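PDB 4W8V: CRISPR system Cmr subunit Cmr6, which caps the crRNA-bound Cmr4-Cmr5 helical core together with Cmr1 in the type III-B Cmr complex, a CRISPR immune machine directed against mobile genetic elements. Local coordinates for residues G30-S33 with I39-L42; R60-Y65 with R227-G232; C110-R115 with V222-R227. One frame throughout, in Å; residues are numbered along the deposited sequence.

In the fold
The chain is the C-terminal part of Cmr6, a RAMP-family protein, and its four-stranded antiparallel sheet has the strand order of a ferredoxin-like fold. Contact 1 comes first along the chain, at the surface, where strand 25-28 leads into helix 34-43. Contact 2 then joins helix 52-68 to the end of helix 212-228, and contact 3 joins helix 108-116, which lies between those two in sequence, to the same helix 212-228. Contacts 2 and 3 share Arg227, and their centres are about 9 Å apart. Contact 1 is about 26 Å and 31 Å from them, centre to centre. Helix 212-228 thus brings together two helices far apart in sequence, while contact 1 is a local, surface link between a loop and the helix that follows it.

Contact 1. Residues G30-S33 with I39-L42; sequences GDES and IRLL
Glu32 and Arg40 form a side-on salt bridge that closes a strand-loop-helix connection in the RAMP domain, fastening the loop after strand 25-28 to the last turns of helix 34-43. The two side chains cross at about a right angle.

The charged pairing is two-pronged. Arg40 NE donates to Glu32 OE2 at 3.1 Å, and Arg40 NH2 donates to Glu32 OE1, also at 3.1 Å. Both oxygens are met on their syn side and both lie close to the guanidinium plane, although the carboxylate is turned 34° against it. A weak third bond, Arg40 NE to Glu32 OE1, makes NE a shared donor. With two nitrogens engaged, the guanidinium cannot readily swivel about its bonds. Arg40 sends CG anti to its own N (chi1 -176°) and bends at chi3 (75°), which turns the head toward Glu32. Glutamate suits the loop position because its chain, extended beyond CG, spans the gap between backbones whose CA atoms, in Glu32 and Arg40, are 9.7 Å apart. Arginine suits the helix because it has donors to spare: its NH1 bonds to the carbonyl O of Gly46, beyond the end of the helix, so one side chain links the loops before and after it.

A second set of polar bonds begins the helix. Ser33 is its N-cap, the side chain capping a backbone N in the first turn while Glu36 OE1 bonds back to Ser33 N, a reciprocal pattern consistent with a capping box. Serine is small and polar enough for this place.

Within its own helix, Leu41 CD2 sits 3.9 Å above one face of the Arg40 guanidinium, displaced toward its rim.

Contact 2. Residues R60-Y65 with R227-G232; sequences RHLTYY and RDLGVG
Arg60 O, on the helical turn that presents His61 and Leu62 to Leu229, accepts two hydrogen bonds: Thr63 OG1 donates to it at 2.8 Å, and Tyr64 N at 3.1 Å. The same Arg60 O lies 3.2 Å above the Tyr64 ring plane, over its centre. Threonine suits this site because its hydroxyl can return to the carbonyl of the preceding turn.

Across the contact the meeting is apolar and rests on one methyl. Leu229 CD1 lies 3.7 Å from Leu62 CB, settling against the root of that side chain, and 4.1 Å from His61 ND1, approaching the imidazole at a slant. Leu229 reaches there because its CG stands anti to the carbonyl carbon (chi1 -60°) and the chain then runs straight on. The His61 ring also meets Tyr172 edge-to-face.

In the ferredoxin-like arrangement of RAMP proteins, helices 52-68 and 212-228 are the two helices of the fold and pack against each other through Leu62 and Leu224. Leu229 precedes Gly230, the first residue to leave helical angles, in a glycine-rich turn. Gly230 has a positive phi (96°), a conformation that glycine, lacking a CB, takes without strain.

Just before this exit, Arg227 NE bonds to Asp228 OD1 at 3.1 Å, meeting the carboxylate from above its plane; the carboxylate also forms a salt bridge through OD2 with Arg108 of helix 108-116.

Contact 3. Residues C110-R115 with V222-R227; sequences CKEFLR and VKLALR
Leu224 spreads its two methyls beneath the base of Glu112: Leu224 CD2 lies 3.7 Å from Glu112 CB, and Leu224 CD1 lies 3.9 Å from that same carbon. Its CG is anti to the backbone N (chi1 -173°), which carries the branched end across toward helix 108-116. Leucine fits because its forked tip touches the aliphatic part of Glu112 while it also packs on Leu62 of helix 52-68. Phe113 sits at the margin, its backbone N 4.3 Å from Leu224 CD2, and its ring leads off toward Val66 and Phe117.

The other half of Glu112 is polar. A bend at chi2 (-86°) lifts the carboxylate over the leucine toward the outer side of the helix pair, where Arg227 NH2 gives Glu112 OE2 a weak hydrogen bond of 3.0 Å within a salt bridge. The two side chains meet at about a right angle, with OE2 at the guanidinium edge. The second oxygen is held from within its own helix: Arg115 NE, one turn further on, donates to Glu112 OE1 at 3.2 Å, reaching it from above the carboxylate plane. Glutamate and arginine so spaced are well placed for this, and two arginines, one on each helix, would be expected to stabilise the negative charge.

The short axes run nearly antiparallel (160°), 11.2 Å apart, so long side chains bridge the gap. This is an antiparallel helix pair with an apolar inner side and a salt-bridge network along its outer edge; helix 108-116 is an addition that packs on helix 212-228, the second helix of the ferredoxin-like RAMP fold.

Contact 1. Residues G30-S33 with I39-L42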
# COMPACT_ATOMS: atom_id res chain seq x y z
N GLY A 30 -9.73 9.86 -10.94
CA GLY A 30 -10.39 8.90 -11.79
C GLY A 30 -11.68 9.47 -12.34
O GLY A 30 -11.81 10.68 -12.51
N ASP A 31 -12.62 8.59 -12.66
CA ASP A 31 -13.98 9.00 -12.91
C ASP A 31 -14.70 9.13 -11.58
O ASP A 31 -15.13 8.14 -10.99
CB ASP A 31 -14.71 8.01 -13.82
CG ASP A 31 -14.46 8.28 -15.28
OD1 ASP A 31 -15.23 9.07 -15.87
OD2 ASP A 31 -13.50 7.71 -15.83
N GLU A 32 -14.80 10.36 -11.10
CA GLU A 32 -15.46 10.63 -9.82
C GLU A 32 -16.96 10.52 -9.94
O GLU A 32 -17.58 11.13 -10.79
CB GLU A 32 -15.08 12.01 -9.30
CG GLU A 32 -13.66 12.11 -8.81
CD GLU A 32 -13.44 13.32 -7.93
OE1 GLU A 32 -13.48 14.45 -8.46
OE2 GLU A 32 -13.22 13.15 -6.71
N SER A 33 -17.53 9.68 -9.10
CA SER A 33 -18.95 9.73 -8.81
C SER A 33 -19.37 11.09 -8.19
O SER A 33 -18.54 11.85 -7.69
CB SER A 33 -19.34 8.62 -7.85
OG SER A 33 -19.30 9.09 -6.53
N ILE A 39 -18.06 15.22 -1.47
CA ILE A 39 -17.11 15.24 -0.38
C ILE A 39 -15.84 16.04 -0.71
O ILE A 39 -15.41 16.87 0.08
CB ILE A 39 -16.70 13.80 0.02
CG1 ILE A 39 -17.95 13.01 0.44
CG2 ILE A 39 -15.65 13.83 1.14
CD1 ILE A 39 -18.33 13.21 1.90
N ARG A 40 -15.26 15.81 -1.89
CA ARG A 40 -13.96 16.41 -2.18
C ARG A 40 -14.05 17.94 -2.32
O ARG A 40 -13.24 18.66 -1.76
CB ARG A 40 -13.34 15.80 -3.46
CG ARG A 40 -11.94 16.31 -3.78
CD ARG A 40 -11.26 15.51 -4.92
NE ARG A 40 -11.79 15.84 -6.24
CZ ARG A 40 -11.44 16.92 -6.93
NH1 ARG A 40 -10.55 17.77 -6.44
NH2 ARG A 40 -11.98 17.14 -8.11
N LEU A 41 -15.03 18.42 -3.07
CA LEU A 41 -15.15 19.85 -3.28
C LEU A 41 -15.64 20.58 -2.02
O LEU A 41 -15.07 21.59 -1.61
CB LEU A 41 -16.09 20.15 -4.45
CG LEU A 41 -15.71 19.62 -5.85
CD1 LEU A 41 -16.61 20.24 -6.92
CD2 LEU A 41 -14.24 19.87 -6.19
N LEU A 42 -16.67 20.03 -1.39
CA LEU A 42 -17.43 20.76 -0.36
C LEU A 42 -16.90 20.56 1.05
O LEU A 42 -17.06 21.43 1.91
CB LEU A 42 -18.90 20.33 -0.42
CG LEU A 42 -19.63 20.43 -1.76
CD1 LEU A 42 -20.83 19.50 -1.76
CD2 LEU A 42 -20.07 21.86 -2.05

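Contact 2. Residues R60-Y65 with R227-G232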
# COMPACT_ATOMS: atom_id res chain seq x y z
N ARG A 60 0.52 -5.22 0.42
CA ARG A 60 0.84 -6.46 -0.29
C ARG A 60 2.30 -6.47 -0.76
O ARG A 60 3.06 -7.40 -0.52
CB ARG A 60 -0.02 -6.64 -1.54
CG ARG A 60 -1.40 -7.23 -1.43
CD ARG A 60 -1.86 -7.50 -2.87
NE ARG A 60 -3.30 -7.73 -3.03
CZ ARG A 60 -3.87 -8.93 -2.99
NH1 ARG A 60 -3.13 -10.00 -2.78
NH2 ARG A 60 -5.18 -9.04 -3.15
N HIS A 61 2.65 -5.42 -1.49
CA HIS A 61 3.95 -5.27 -2.12
C HIS A 61 5.06 -5.37 -1.11
O HIS A 61 6.06 -6.06 -1.33
CB HIS A 61 4.03 -3.93 -2.85
CG HIS A 61 5.32 -3.70 -3.56
ND1 HIS A 61 6.46 -3.26 -2.92
CD2 HIS A 61 5.65 -3.80 -4.87
CE1 HIS A 61 7.44 -3.12 -3.80
NE2 HIS A 61 6.98 -3.44 -4.99
N LEU A 62 4.88 -4.68 0.01
CA LEU A 62 5.82 -4.71 1.12
C LEU A 62 6.12 -6.14 1.53
O LEU A 62 7.28 -6.52 1.69
CB LEU A 62 5.26 -3.92 2.30
CG LEU A 62 6.02 -4.00 3.63
CD1 LEU A 62 7.45 -3.53 3.47
CD2 LEU A 62 5.31 -3.16 4.68
N THR A 63 5.06 -6.94 1.69
CA THR A 63 5.23 -8.29 2.20
C THR A 63 5.86 -9.24 1.18
O THR A 63 6.50 -10.21 1.57
CB THR A 63 3.88 -8.90 2.67
OG1 THR A 63 3.08 -9.23 1.54
CG2 THR A 63 3.13 -7.89 3.55
N TYR A 64 5.67 -8.97 -0.11
CA TYR A 64 6.29 -9.84 -1.12
C TYR A 64 7.77 -9.52 -1.19
O TYR A 64 8.59 -10.38 -1.47
CB TYR A 64 5.66 -9.65 -2.50
CG TYR A 64 4.16 -9.78 -2.53
CD1 TYR A 64 3.49 -10.59 -1.63
CD2 TYR A 64 3.41 -9.09 -3.47
CE1 TYR A 64 2.12 -10.70 -1.66
CE2 TYR A 64 2.05 -9.20 -3.52
CZ TYR A 64 1.41 -10.01 -2.62
OH TYR A 64 0.05 -10.11 -2.66
N TYR A 65 8.08 -8.25 -0.93
CA TYR A 65 9.44 -7.77 -0.93
C TYR A 65 10.24 -8.40 0.21
O TYR A 65 11.35 -8.89 0.02
CB TYR A 65 9.45 -6.26 -0.83
CG TYR A 65 10.80 -5.61 -0.84
CD1 TYR A 65 11.50 -5.37 0.34
CD2 TYR A 65 11.37 -5.19 -2.03
CE1 TYR A 65 12.74 -4.75 0.34
CE2 TYR A 65 12.61 -4.57 -2.05
CZ TYR A 65 13.29 -4.35 -0.87
OH TYR A 65 14.52 -3.74 -0.91
N ARG A 227 4.86 4.82 5.50
CA ARG A 227 6.04 5.57 5.89
C ARG A 227 7.19 5.31 4.93
O ARG A 227 7.83 6.24 4.45
CB ARG A 227 6.45 5.19 7.31
CG ARG A 227 7.54 6.04 7.93
CD ARG A 227 7.92 5.46 9.29
NE ARG A 227 8.53 4.15 9.16
CZ ARG A 227 8.42 3.16 10.04
NH1 ARG A 227 7.70 3.33 11.14
NH2 ARG A 227 9.02 2.00 9.83
N ASP A 228 7.43 4.04 4.60
CA ASP A 228 8.65 3.68 3.87
C ASP A 228 8.49 3.44 2.36
O ASP A 228 9.46 3.56 1.62
CB ASP A 228 9.29 2.44 4.53
CG ASP A 228 9.78 2.73 5.96
OD1 ASP A 228 9.88 3.92 6.34
OD2 ASP A 228 10.09 1.77 6.69
N LEU A 229 7.28 3.14 1.89
CA LEU A 229 7.08 2.92 0.45
C LEU A 229 6.28 4.05 -0.21
O LEU A 229 6.63 4.54 -1.27
CB LEU A 229 6.39 1.58 0.21
CG LEU A 229 7.20 0.39 0.75
CD1 LEU A 229 6.52 -0.94 0.47
CD2 LEU A 229 8.58 0.40 0.14
N GLY A 230 5.18 4.45 0.42
CA GLY A 230 4.40 5.55 -0.12
C GLY A 230 3.22 5.12 -0.96
O GLY A 230 3.19 4.00 -1.49
N VAL A 231 2.23 6.00 -1.06
CA VAL A 231 1.09 5.80 -1.94
C VAL A 231 1.00 6.94 -2.93
O VAL A 231 1.71 7.95 -2.81
CB VAL A 231 -0.24 5.72 -1.15
CG1 VAL A 231 -0.44 4.34 -0.56
CG2 VAL A 231 -0.27 6.81 -0.08
N GLY A 232 0.11 6.79 -3.90
CA GLY A 232 -0.02 7.77 -4.96
C GLY A 232 1.06 7.52 -5.99
O GLY A 232 1.68 6.46 -6.00

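Contact 3. Residues C110-R115 with V222-R227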
# COMPACT_ATOMS: atom_id res chain seq x y z
N CYS A 110 12.58 -6.14 6.52
CA CYS A 110 12.45 -7.50 7.01
C CYS A 110 12.41 -7.56 8.54
O CYS A 110 11.58 -8.26 9.11
CB CYS A 110 13.58 -8.37 6.48
SG CYS A 110 13.46 -10.08 6.98
N LYS A 111 13.30 -6.81 9.20
CA LYS A 111 13.32 -6.74 10.66
C LYS A 111 11.97 -6.25 11.18
O LYS A 111 11.38 -6.85 12.07
CB LYS A 111 14.43 -5.81 11.17
CG LYS A 111 15.84 -6.14 10.73
CD LYS A 111 16.48 -7.20 11.62
CE LYS A 111 17.95 -7.44 11.24
NZ LYS A 111 18.81 -6.25 11.49
N GLU A 112 11.49 -5.14 10.61
CA GLU A 112 10.23 -4.53 11.01
C GLU A 112 9.08 -5.50 10.83
O GLU A 112 8.18 -5.58 11.66
CB GLU A 112 9.97 -3.26 10.21
CG GLU A 112 10.89 -2.10 10.53
CD GLU A 112 10.41 -1.28 11.71
OE1 GLU A 112 10.03 -1.88 12.74
OE2 GLU A 112 10.39 -0.04 11.61
N PHE A 113 9.11 -6.22 9.72
CA PHE A 113 8.10 -7.21 9.40
C PHE A 113 8.00 -8.28 10.48
O PHE A 113 6.92 -8.64 10.92
CB PHE A 113 8.42 -7.86 8.06
CG PHE A 113 7.48 -8.95 7.67
CD1 PHE A 113 7.84 -10.28 7.84
CD2 PHE A 113 6.25 -8.65 7.11
CE1 PHE A 113 6.98 -11.29 7.46
CE2 PHE A 113 5.39 -9.66 6.72
CZ PHE A 113 5.76 -10.98 6.90
N LEU A 114 9.15 -8.79 10.90
CA LEU A 114 9.23 -9.86 11.88
C LEU A 114 8.83 -9.39 13.27
O LEU A 114 8.38 -10.19 14.09
CB LEU A 114 10.64 -10.44 11.89
CG LEU A 114 10.94 -11.22 10.62
CD1 LEU A 114 12.44 -11.49 10.47
CD2 LEU A 114 10.14 -12.51 10.63
N ARG A 115 8.99 -8.10 13.54
CA ARG A 115 8.56 -7.54 14.82
C ARG A 115 7.03 -7.59 14.94
O ARG A 115 6.51 -7.86 16.02
CB ARG A 115 9.06 -6.11 14.99
CG ARG A 115 10.57 -6.01 15.16
CD ARG A 115 11.01 -4.59 15.52
NE ARG A 115 11.77 -3.94 14.45
CZ ARG A 115 13.10 -3.94 14.37
NH1 ARG A 115 13.83 -4.57 15.29
NH2 ARG A 115 13.71 -3.32 13.37
N VAL A 222 0.36 -1.59 7.32
CA VAL A 222 -0.08 -0.43 6.56
C VAL A 222 0.72 0.81 6.96
O VAL A 222 1.15 1.59 6.10
CB VAL A 222 -1.59 -0.20 6.77
CG1 VAL A 222 -2.00 1.22 6.39
CG2 VAL A 222 -2.39 -1.23 5.99
N LYS A 223 0.91 0.97 8.27
CA LYS A 223 1.79 1.98 8.83
C LYS A 223 3.15 1.92 8.19
O LYS A 223 3.68 2.92 7.70
CB LYS A 223 1.95 1.78 10.35
CG LYS A 223 1.16 2.71 11.24
CD LYS A 223 1.39 2.41 12.73
CE LYS A 223 2.70 3.00 13.23
NZ LYS A 223 2.66 4.49 13.29
N LEU A 224 3.74 0.73 8.25
CA LEU A 224 5.06 0.48 7.72
C LEU A 224 5.12 0.87 6.25
O LEU A 224 6.03 1.56 5.80
CB LEU A 224 5.41 -1.00 7.91
CG LEU A 224 6.80 -1.53 7.60
CD1 LEU A 224 7.88 -0.64 8.20
CD2 LEU A 224 6.89 -2.94 8.14
N ALA A 225 4.10 0.47 5.50
CA ALA A 225 4.09 0.70 4.05
C ALA A 225 3.90 2.19 3.68
O ALA A 225 4.48 2.67 2.71
CB ALA A 225 3.01 -0.17 3.41
N LEU A 226 3.13 2.93 4.48
CA LEU A 226 2.88 4.35 4.18
C LEU A 226 4.08 5.22 4.50
O LEU A 226 4.29 6.26 3.88
CB LEU A 226 1.66 4.86 4.95
CG LEU A 226 0.30 4.20 4.67
CD1 LEU A 226 -0.82 4.86 5.53
CD2 LEU A 226 -0.09 4.22 3.20
N ARG A 227 4.86 4.82 5.50
CA ARG A 227 6.04 5.57 5.89
C ARG A 227 7.19 5.31 4.93
O ARG A 227 7.83 6.24 4.45
CB ARG A 227 6.45 5.19 7.31
CG ARG A 227 7.54 6.04 7.93
CD ARG A 227 7.92 5.46 9.29
NE ARG A 227 8.53 4.15 9.16
CZ ARG A 227 8.42 3.16 10.04
NH1 ARG A 227 7.70 3.33 11.14
NH2 ARG A 227 9.02 2.00 9.83